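Local coordinates for protein putative pectin lyase (PDB 7CHU) that serves as a trimeric tailspike of a thermophilic bacteriophage and probably recognises, and may cleave, polysaccharides on the surface of its bacterial host, at residues V75-F80 with Q95-S100; H259-N264 with G286-G291; Q415-S420 with N431-I436; P484-S489 with V497-N502. One frame throughout, in Å; residues are numbered along the deposited sequence.

Contact 1 (V75-F80 with Q95-S100)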
# COMPACT_ATOMS: atom_id res chain seq x y z
N VAL A 75 0.73 -16.65 -27.81
CA VAL A 75 1.75 -17.32 -28.60
C VAL A 75 2.63 -18.09 -27.63
O VAL A 75 3.28 -17.49 -26.77
CB VAL A 75 2.56 -16.32 -29.43
CG1 VAL A 75 3.64 -17.04 -30.21
CG2 VAL A 75 1.65 -15.55 -30.35
N ASN A 76 2.64 -19.41 -27.77
CA ASN A 76 3.47 -20.29 -26.95
C ASN A 76 4.82 -20.48 -27.63
O ASN A 76 4.87 -20.89 -28.80
CB ASN A 76 2.76 -21.64 -26.75
CG ASN A 76 3.38 -22.49 -25.65
OD1 ASN A 76 4.58 -22.69 -25.63
ND2 ASN A 76 2.55 -22.98 -24.72
N VAL A 77 5.90 -20.16 -26.92
CA VAL A 77 7.24 -20.30 -27.51
C VAL A 77 7.50 -21.75 -27.93
O VAL A 77 8.31 -21.99 -28.82
CB VAL A 77 8.34 -19.81 -26.54
CG1 VAL A 77 8.15 -18.32 -26.24
CG2 VAL A 77 8.35 -20.66 -25.24
N LYS A 78 6.81 -22.72 -27.33
CA LYS A 78 7.02 -24.10 -27.75
C LYS A 78 6.60 -24.32 -29.20
O LYS A 78 7.12 -25.23 -29.87
CB LYS A 78 6.24 -25.06 -26.84
CG LYS A 78 7.03 -26.24 -26.37
CD LYS A 78 6.14 -27.34 -25.80
CE LYS A 78 6.86 -28.69 -25.80
NZ LYS A 78 6.37 -29.59 -24.71
N GLU A 79 5.66 -23.52 -29.70
CA GLU A 79 5.29 -23.57 -31.11
C GLU A 79 6.46 -23.26 -32.03
O GLU A 79 6.39 -23.57 -33.22
CB GLU A 79 4.18 -22.57 -31.43
CG GLU A 79 2.92 -22.70 -30.63
CD GLU A 79 2.02 -21.48 -30.84
OE1 GLU A 79 2.09 -20.89 -31.95
OE2 GLU A 79 1.27 -21.11 -29.89
N PHE A 80 7.49 -22.61 -31.52
CA PHE A 80 8.59 -22.14 -32.35
C PHE A 80 9.86 -22.93 -32.11
O PHE A 80 10.92 -22.57 -32.63
CB PHE A 80 8.79 -20.64 -32.15
CG PHE A 80 7.70 -19.83 -32.79
CD1 PHE A 80 6.50 -19.61 -32.13
CD2 PHE A 80 7.85 -19.36 -34.10
CE1 PHE A 80 5.45 -18.90 -32.75
CE2 PHE A 80 6.84 -18.63 -34.73
CZ PHE A 80 5.63 -18.40 -34.06
N GLN A 95 13.07 -15.64 -29.82
CA GLN A 95 13.00 -14.44 -30.65
C GLN A 95 11.98 -14.60 -31.77
O GLN A 95 11.18 -13.69 -32.05
CB GLN A 95 14.38 -14.11 -31.23
CG GLN A 95 14.47 -12.76 -31.93
CD GLN A 95 14.29 -11.62 -30.96
OE1 GLN A 95 15.21 -11.30 -30.20
NE2 GLN A 95 13.11 -11.01 -30.94
N ASN A 96 11.97 -15.77 -32.43
CA ASN A 96 10.98 -16.03 -33.48
C ASN A 96 9.56 -15.93 -32.94
O ASN A 96 8.68 -15.36 -33.59
CB ASN A 96 11.25 -17.40 -34.13
CG ASN A 96 12.45 -17.37 -35.06
OD1 ASN A 96 12.93 -16.30 -35.39
ND2 ASN A 96 12.90 -18.53 -35.52
N ALA A 97 9.33 -16.47 -31.74
CA ALA A 97 8.01 -16.37 -31.12
C ALA A 97 7.61 -14.92 -30.92
O ALA A 97 6.50 -14.53 -31.28
CB ALA A 97 7.99 -17.11 -29.78
N ILE A 98 8.49 -14.12 -30.30
CA ILE A 98 8.21 -12.70 -30.09
C ILE A 98 8.01 -11.98 -31.42
O ILE A 98 7.09 -11.17 -31.57
CB ILE A 98 9.37 -12.07 -29.29
CG1 ILE A 98 9.33 -12.52 -27.82
CG2 ILE A 98 9.37 -10.56 -29.42
CD1 ILE A 98 10.62 -12.31 -27.13
N ASN A 99 8.87 -12.26 -32.41
CA ASN A 99 8.74 -11.62 -33.72
C ASN A 99 7.44 -11.96 -34.43
O ASN A 99 6.99 -11.17 -35.27
CB ASN A 99 9.91 -11.99 -34.63
CG ASN A 99 11.20 -11.33 -34.20
OD1 ASN A 99 11.19 -10.41 -33.38
ND2 ASN A 99 12.31 -11.79 -34.75
N SER A 100 6.82 -13.09 -34.09
CA SER A 100 5.56 -13.47 -34.73
C SER A 100 4.39 -12.65 -34.23
O SER A 100 3.31 -12.74 -34.82
CB SER A 100 5.27 -14.96 -34.51
OG SER A 100 4.90 -15.23 -33.15
O HOH W 1 11.92 -21.01 -34.63
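Phe80 lays one face of its ring on the helix backbone at Ala97, whose CA sits 3.8 Å from the centroid of the Phe80 ring and 16° off the ring normal, a CH-pi contact. The first torsion (chi1 -73°) puts CG beside the backbone N of Phe80. From CB the ring begins at CG, which meets Ala97 N and CA about equally closely. CD1 then meets Ala97 CB at 3.7 Å, while CD2, on the other branch, meets Asn96 CB at 3.9 Å. Farther out, CE2 passes Asn96 O and CE1 approaches Ser100 OG. At the tip, Phe80 CZ comes to 3.4 Å from Ser100 OG. That hydroxyl gives its proton to Ala97 O (Ser100 OG to Ala97 O 2.6 Å), one turn back, so the serine is polar yet satisfied beside the tip of the ring. Val75 CG1 reaches Ser100 OG at 3.7 Å, and Val77 CG1 touches Ala97 CB at 3.7 Å. Alanine suits the centre because its small side chain lets ring and valines come close to the helix. No direct hydrogen bond crosses between the segments; at the exposed margin a water donates to Phe80 O and accepts from Asn96 ND2. The turn at 76-78 is held by Asn76, whose OD1 accepts from Lys78 N in an Asx turn, while Asn76 ND2 bonds Thr72 OG1 of the second subunit. In the chain, helix 91-99 lies between strand 75-76 and the parallel strand 113-117, where Val75 and Val77 bond to the backbone and Val115 packs against Val77 and Ile98.

Contact 2 (H259-N264 with G286-G291)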
# COMPACT_ATOMS: atom_id res chain seq x y z
N HIS A 259 11.10 -6.95 -3.60
CA HIS A 259 12.01 -7.64 -2.67
C HIS A 259 13.43 -7.52 -3.23
O HIS A 259 13.76 -8.18 -4.22
CB HIS A 259 11.57 -9.10 -2.52
CG HIS A 259 12.42 -9.94 -1.61
ND1 HIS A 259 11.97 -11.14 -1.10
CD2 HIS A 259 13.69 -9.80 -1.15
CE1 HIS A 259 12.90 -11.69 -0.34
NE2 HIS A 259 13.96 -10.89 -0.35
N PHE A 260 14.27 -6.69 -2.59
CA PHE A 260 15.67 -6.48 -3.01
C PHE A 260 16.57 -7.07 -1.93
O PHE A 260 16.47 -6.67 -0.77
CB PHE A 260 15.98 -5.00 -3.20
CG PHE A 260 15.06 -4.28 -4.16
CD1 PHE A 260 15.32 -4.29 -5.51
CD2 PHE A 260 13.94 -3.60 -3.70
CE1 PHE A 260 14.46 -3.64 -6.41
CE2 PHE A 260 13.08 -2.94 -4.57
CZ PHE A 260 13.34 -2.96 -5.94
N GLU A 261 17.41 -8.03 -2.28
CA GLU A 261 18.18 -8.69 -1.23
C GLU A 261 19.57 -9.07 -1.74
O GLU A 261 19.70 -9.58 -2.84
CB GLU A 261 17.46 -9.95 -0.72
CG GLU A 261 18.26 -10.65 0.38
CD GLU A 261 17.43 -11.59 1.23
OE1 GLU A 261 16.22 -11.75 0.96
OE2 GLU A 261 17.99 -12.18 2.17
N ALA A 262 20.58 -8.85 -0.90
CA ALA A 262 21.94 -9.34 -1.15
C ALA A 262 22.45 -8.95 -2.54
O ALA A 262 23.03 -9.75 -3.26
CB ALA A 262 22.02 -10.86 -0.94
N ASN A 263 22.23 -7.71 -2.93
CA ASN A 263 22.78 -7.28 -4.20
C ASN A 263 24.24 -6.90 -4.01
O ASN A 263 24.68 -6.61 -2.89
CB ASN A 263 21.96 -6.14 -4.78
CG ASN A 263 20.75 -6.67 -5.57
OD1 ASN A 263 20.88 -7.55 -6.43
ND2 ASN A 263 19.57 -6.16 -5.24
N ASN A 264 25.01 -6.96 -5.10
CA ASN A 264 26.42 -6.65 -5.01
C ASN A 264 26.72 -5.19 -5.34
O ASN A 264 27.81 -4.70 -5.01
CB ASN A 264 27.21 -7.62 -5.89
CG ASN A 264 27.12 -9.02 -5.37
OD1 ASN A 264 27.49 -9.27 -4.23
ND2 ASN A 264 26.55 -9.94 -6.15
N GLY A 286 6.01 -0.55 0.32
CA GLY A 286 6.11 -1.85 0.96
C GLY A 286 7.31 -2.67 0.54
O GLY A 286 7.28 -3.89 0.68
N CYS A 287 8.38 -2.03 0.08
CA CYS A 287 9.49 -2.79 -0.46
C CYS A 287 10.50 -3.17 0.62
O CYS A 287 10.59 -2.54 1.68
CB CYS A 287 10.17 -2.01 -1.60
SG CYS A 287 9.08 -1.75 -3.05
N LYS A 288 11.21 -4.26 0.35
CA LYS A 288 12.24 -4.81 1.24
C LYS A 288 13.62 -4.50 0.67
O LYS A 288 13.86 -4.76 -0.51
CB LYS A 288 12.06 -6.32 1.38
CG LYS A 288 13.24 -7.05 2.04
CD LYS A 288 12.92 -8.53 2.22
CE LYS A 288 14.06 -9.31 2.80
NZ LYS A 288 13.62 -10.65 3.26
N PHE A 289 14.54 -3.97 1.50
CA PHE A 289 15.93 -3.69 1.12
C PHE A 289 16.84 -4.35 2.15
O PHE A 289 17.04 -3.82 3.25
CB PHE A 289 16.21 -2.19 1.04
CG PHE A 289 15.34 -1.45 0.05
CD1 PHE A 289 14.14 -0.87 0.46
CD2 PHE A 289 15.71 -1.34 -1.27
CE1 PHE A 289 13.31 -0.19 -0.45
CE2 PHE A 289 14.90 -0.65 -2.19
CZ PHE A 289 13.70 -0.08 -1.79
N HIS A 290 17.40 -5.51 1.80
CA HIS A 290 18.04 -6.41 2.75
C HIS A 290 19.49 -6.65 2.33
O HIS A 290 19.74 -7.01 1.19
CB HIS A 290 17.25 -7.72 2.80
CG HIS A 290 17.56 -8.61 3.96
ND1 HIS A 290 18.74 -9.30 4.08
CD2 HIS A 290 16.79 -9.00 5.00
CE1 HIS A 290 18.71 -10.05 5.17
NE2 HIS A 290 17.53 -9.89 5.74
N GLY A 291 20.42 -6.50 3.26
CA GLY A 291 21.81 -6.58 2.91
C GLY A 291 22.28 -7.98 2.59
O GLY A 291 21.54 -8.97 2.61
O HOH W 2 21.09 -11.75 2.71
O HOH W 3 15.78 -12.66 3.90
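Phe260 and Phe289 sit side by side on one face of two paired parallel strands, with CD2 of Phe260 3.5 Å from CE2 of Phe289. Their planes are 7° apart but slid, so the rings barely overlap. On the other face Lys288 runs extended beside His259 and sets CD over the imidazole face, 3.8 Å from its centroid. Next along that face, Glu261 OE2 lies above the His290 ring, 3.5 Å from ND1.

Backbone bonds fix this register: Phe260 N to Lys288 O (2.9 Å), His290 N to Phe260 O and Ala262 N to His290 O. The imidazole of His259 is held in turn by Glu261, since NE2 donates to OE1 at 2.8 Å, in the ring plane and on the anti lone pair. His290 ND1 donates to Gly291 O, which fixes that ring's rotation. Farther out, Tyr226 and Tyr322 meet His259 and His290 edge-to-face, and Phe289 stacks on Phe321. A row of like residues such as Phe260, Phe289 and Phe321 on successive coils is characteristic of the right-handed parallel beta-helix of pectate lyase-like proteins.

Lys288 NZ makes only a long salt bridge to Glu261 OE1 (3.6 Å), with a water linking NZ to OE2; its stronger partner is Asp219 of the second subunit. The phenylalanine face is thus apolar coil-to-coil packing, whereas the face with His259, Glu261, Lys288 and His290 ties neighbouring coils together and fastens them to another chain of the trimer.

Contact 3 (Q415-S420 with N431-I436)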
# COMPACT_ATOMS: atom_id res chain seq x y z
N GLN A 415 15.99 26.19 19.52
CA GLN A 415 16.41 26.84 18.29
C GLN A 415 17.93 26.84 18.23
O GLN A 415 18.59 27.44 19.10
CB GLN A 415 15.83 28.26 18.21
CG GLN A 415 16.18 28.99 16.93
CD GLN A 415 15.62 28.27 15.68
OE1 GLN A 415 14.51 27.73 15.71
NE2 GLN A 415 16.39 28.28 14.59
N ASN A 416 18.50 26.14 17.25
CA ASN A 416 19.94 26.09 17.00
C ASN A 416 20.69 25.35 18.11
O ASN A 416 21.84 25.68 18.42
CB ASN A 416 20.56 27.48 16.81
CG ASN A 416 21.96 27.42 16.20
OD1 ASN A 416 22.28 26.51 15.42
ND2 ASN A 416 22.82 28.37 16.58
N VAL A 417 20.05 24.36 18.72
CA VAL A 417 20.72 23.50 19.69
C VAL A 417 19.85 22.28 19.89
O VAL A 417 18.63 22.37 19.85
CB VAL A 417 20.97 24.24 21.03
CG1 VAL A 417 19.62 24.67 21.66
CG2 VAL A 417 21.75 23.35 22.01
N TYR A 418 20.50 21.14 20.13
CA TYR A 418 19.76 19.92 20.44
C TYR A 418 20.65 19.03 21.30
O TYR A 418 21.87 19.15 21.27
CB TYR A 418 19.29 19.18 19.16
CG TYR A 418 20.40 18.64 18.26
CD1 TYR A 418 20.98 19.45 17.28
CD2 TYR A 418 20.84 17.33 18.39
CE1 TYR A 418 21.99 18.95 16.43
CE2 TYR A 418 21.84 16.83 17.56
CZ TYR A 418 22.40 17.63 16.59
OH TYR A 418 23.39 17.11 15.79
N ARG A 419 20.02 18.14 22.07
CA ARG A 419 20.77 17.22 22.92
C ARG A 419 21.16 15.96 22.16
O ARG A 419 20.32 15.31 21.53
CB ARG A 419 19.96 16.84 24.16
CG ARG A 419 20.68 15.76 24.98
CD ARG A 419 20.16 15.66 26.37
NE ARG A 419 20.95 14.76 27.20
CZ ARG A 419 20.94 14.76 28.52
NH1 ARG A 419 20.18 15.65 29.18
NH2 ARG A 419 21.69 13.90 29.19
N SER A 420 22.44 15.60 22.24
CA SER A 420 22.95 14.37 21.66
C SER A 420 23.76 13.63 22.72
O SER A 420 24.84 14.10 23.12
CB SER A 420 23.81 14.65 20.42
OG SER A 420 24.32 13.44 19.88
N ASN A 431 25.57 31.43 15.05
CA ASN A 431 24.36 31.92 15.70
C ASN A 431 24.31 31.43 17.14
O ASN A 431 24.84 30.36 17.46
CB ASN A 431 23.10 31.47 14.96
CG ASN A 431 23.02 32.03 13.54
OD1 ASN A 431 23.73 32.96 13.18
ND2 ASN A 431 22.16 31.43 12.72
N ALA A 432 23.67 32.22 18.00
CA ALA A 432 23.39 31.79 19.37
C ALA A 432 22.39 30.62 19.37
O ALA A 432 21.92 30.17 18.32
CB ALA A 432 22.84 32.96 20.18
N SER A 433 22.07 30.12 20.56
CA SER A 433 21.07 29.09 20.74
C SER A 433 20.14 29.50 21.87
O SER A 433 20.61 30.08 22.86
CB SER A 433 21.71 27.75 21.07
OG SER A 433 22.78 27.48 20.18
N PHE A 434 18.85 29.22 21.73
CA PHE A 434 17.88 29.50 22.79
C PHE A 434 16.84 28.40 22.80
O PHE A 434 16.60 27.77 21.77
CB PHE A 434 17.21 30.87 22.62
CG PHE A 434 18.09 32.01 22.98
CD1 PHE A 434 18.22 32.42 24.31
CD2 PHE A 434 18.81 32.67 22.00
CE1 PHE A 434 19.07 33.46 24.65
CE2 PHE A 434 19.68 33.73 22.31
CZ PHE A 434 19.80 34.14 23.63
N GLY A 435 16.24 28.18 23.96
CA GLY A 435 15.18 27.18 24.05
C GLY A 435 14.37 27.29 25.32
O GLY A 435 14.72 28.02 26.27
N ILE A 436 13.26 26.56 25.31
CA ILE A 436 12.42 26.30 26.48
C ILE A 436 12.42 24.80 26.74
O ILE A 436 12.29 24.01 25.80
CB ILE A 436 10.99 26.80 26.26
CG1 ILE A 436 10.97 28.29 25.93
CG2 ILE A 436 10.10 26.50 27.48
CD1 ILE A 436 9.57 28.78 25.52
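Gln415 and Phe434 form an antiparallel hydrogen-bonded pair, and backbone bonds come first in this contact. Gln415 N donates to Phe434 O at 2.8 Å, nearly along the C=O axis, and Phe434 N returns a longer bond to Gln415 O at 3.2 Å. Beside them, Ser433 CA makes a bent CA-H...O contact with Gln415 O.

Past this pair the strand pairing stops and side chains bond to backbone instead. Asn416 turns with positive phi (68°), a conformation that asparagine tolerates better than most residues. Its CG is anti to the backbone N, and Asn416 ND2 donates almost straight to Ala432 O (2.7 Å, angle at the proton 174°). The acceptor lies in the amide plane of Asn416, but the nitrogen stands above the carbonyl plane of Ala432. In the reverse sense, Ser433 OG donates to Asn416 O at 2.7 Å, so each segment grips a carbonyl of the other.

Apolar contact is slight: Val417 CB meets Ser433 CB at 3.6 Å. Valine suits this place because its branched apolar side chain lies against Leu463 on strand 459-469 as well as against Ser433.

Outside partners complete the polar groups. Lys428 N bonds Asn416 OD1, Gln426 NE2 bonds Ser433 OG, and Gln415 OE1 bonds Ser402. Ala439 of the third subunit packs on Phe434.

The contact joins strands 410-415 and 433-438 as the chain turns away toward strand 418-420. Chemically, Asn416 and Ser433 give Ala432 O and Asn416 O partners where the bridge ends, and these directional bonds probably help hold the turn.

Contact 4 (P484-S489 with V497-N502)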
# COMPACT_ATOMS: atom_id res chain seq x y z
N PRO A 484 10.98 51.51 29.59
CA PRO A 484 10.08 52.51 30.19
C PRO A 484 8.72 52.55 29.49
O PRO A 484 8.63 52.52 28.27
CB PRO A 484 10.85 53.84 30.01
CG PRO A 484 12.33 53.43 29.95
CD PRO A 484 12.29 52.09 29.19
N VAL A 485 7.66 52.66 30.30
CA VAL A 485 6.28 52.78 29.82
C VAL A 485 5.62 53.95 30.55
O VAL A 485 6.11 54.43 31.57
CB VAL A 485 5.45 51.50 30.05
CG1 VAL A 485 6.04 50.32 29.28
CG2 VAL A 485 5.35 51.18 31.56
N THR A 486 4.45 54.34 30.05
CA THR A 486 3.69 55.40 30.69
C THR A 486 3.00 54.89 31.95
O THR A 486 2.59 53.73 32.02
CB THR A 486 2.62 55.94 29.73
OG1 THR A 486 1.59 54.96 29.57
CG2 THR A 486 3.24 56.29 28.37
N ALA A 487 2.85 55.79 32.92
CA ALA A 487 2.21 55.42 34.18
C ALA A 487 0.75 55.04 33.98
O ALA A 487 0.26 54.09 34.60
CB ALA A 487 2.33 56.57 35.19
N SER A 488 0.04 55.77 33.10
CA SER A 488 -1.39 55.49 32.89
C SER A 488 -1.63 54.12 32.28
O SER A 488 -2.75 53.61 32.36
CB SER A 488 -2.03 56.57 32.01
OG SER A 488 -1.33 56.69 30.78
N SER A 489 -0.61 53.50 31.68
CA SER A 489 -0.84 52.18 31.10
C SER A 489 -0.77 51.06 32.13
O SER A 489 -1.07 49.91 31.79
CB SER A 489 0.18 51.89 29.98
OG SER A 489 1.48 51.58 30.48
N VAL A 497 9.37 51.10 35.10
CA VAL A 497 10.09 52.36 34.95
C VAL A 497 9.23 53.33 34.13
O VAL A 497 8.83 53.02 33.00
CB VAL A 497 11.46 52.15 34.29
CG1 VAL A 497 12.14 53.50 34.04
CG2 VAL A 497 12.34 51.28 35.16
N ASP A 498 8.93 54.48 34.72
CA ASP A 498 8.09 55.50 34.10
C ASP A 498 8.85 56.23 32.98
O ASP A 498 9.87 56.87 33.24
CB ASP A 498 7.65 56.49 35.18
CG ASP A 498 6.59 57.47 34.70
OD1 ASP A 498 6.35 57.62 33.48
OD2 ASP A 498 5.99 58.12 35.56
N SER A 499 8.31 56.20 31.76
CA SER A 499 8.98 56.87 30.65
C SER A 499 8.94 58.39 30.76
O SER A 499 9.69 59.06 30.06
CB SER A 499 8.37 56.43 29.31
OG SER A 499 7.00 56.80 29.22
N ALA A 500 8.10 58.94 31.65
CA ALA A 500 8.09 60.38 31.88
C ALA A 500 9.39 60.86 32.50
O ALA A 500 9.88 61.94 32.16
CB ALA A 500 6.91 60.76 32.77
N ASP A 501 9.96 60.09 33.44
CA ASP A 501 11.14 60.55 34.15
C ASP A 501 12.19 59.46 34.37
O ASP A 501 13.16 59.70 35.09
CB ASP A 501 10.73 61.16 35.51
CG ASP A 501 9.86 60.22 36.34
OD1 ASP A 501 9.84 58.99 36.06
OD2 ASP A 501 9.20 60.70 37.28
N ASN A 502 12.02 58.28 33.77
CA ASN A 502 13.01 57.19 33.86
C ASN A 502 13.27 56.76 35.30
O ASN A 502 14.38 56.34 35.65
CB ASN A 502 14.32 57.58 33.16
CG ASN A 502 14.15 57.78 31.68
OD1 ASN A 502 13.48 56.99 30.99
ND2 ASN A 502 14.74 58.86 31.17
O HOH W 4 4.14 58.29 32.41
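Pro484 and Val485 pack against Val497, Asp498 and Ser499 in the tight half of this contact. Val485 N donates to Val497 O at 3.0 Å, and Ser499 N donates to Val485 O at 2.8 Å from well above the carbonyl plane (51°). The two bonds clasp Asp498 in a single bridge. Pro484 CA sits only 3.1 Å from Val497 O in a CA-H...O contact. Proline suits the spot, having no N-H to satisfy and a ring that offers carbon to its neighbours: Pro484 CB lies 3.6 Å from Ser499 CA, and Pro484 CG stands 4.1 Å from Val497 CG1, the two side chains pointing the same way. Phe506 of the second subunit packs on Val497, while Phe496 backs Val485 and Ala487.

The other half is looser and wetter. Ala487 CB comes no nearer than 4.0 Å to Asp498 OD2, and a water accepts from Ala487 N where backbone bonds between the segments have ended; its approach to Asp498 OD1 is unusually short and so doubtful as a bond. Thr486 is exposed, and its CG2 just reaches Ser499 OG. Asp498 OD1 accepts from Ala500 N at 2.9 Å, the donor standing above the carboxylate plane, in an Asx turn that starts the bend from strand 494-498 into strand 503-507. Asn502, with positive phi, completes that bend, its N bonded to Asp498 O.

Lys505 forms salt bridges with OD2 of both Asp498 and Asp501. Asp498 therefore has two roles: its OD1 holds the turn, while its OD2 faces a lysine that probably stabilises its negative charge.

The four contacts follow one another along an elongated chain, with contact 1 and contact 4 about 97 Å apart between centres, on opposite sides of the chain's centre. Contact 2, its centre only 9 Å from that of the chain, lies about 33 Å from contact 1 and 38 Å from contact 3, again between centres. Contacts 1 and 2 share the pectate lyase-like region, at strand 75-76 and among the parallel coils. Contact 3 belongs to the antiparallel strands that follow, and contact 4, about 35 Å from contact 3 between centres, to a small C-terminal sheet. None touches another; each reaches a neighbouring subunit, so the trimer is gripped at several levels. No bound substrate or assigned catalytic site relates to them.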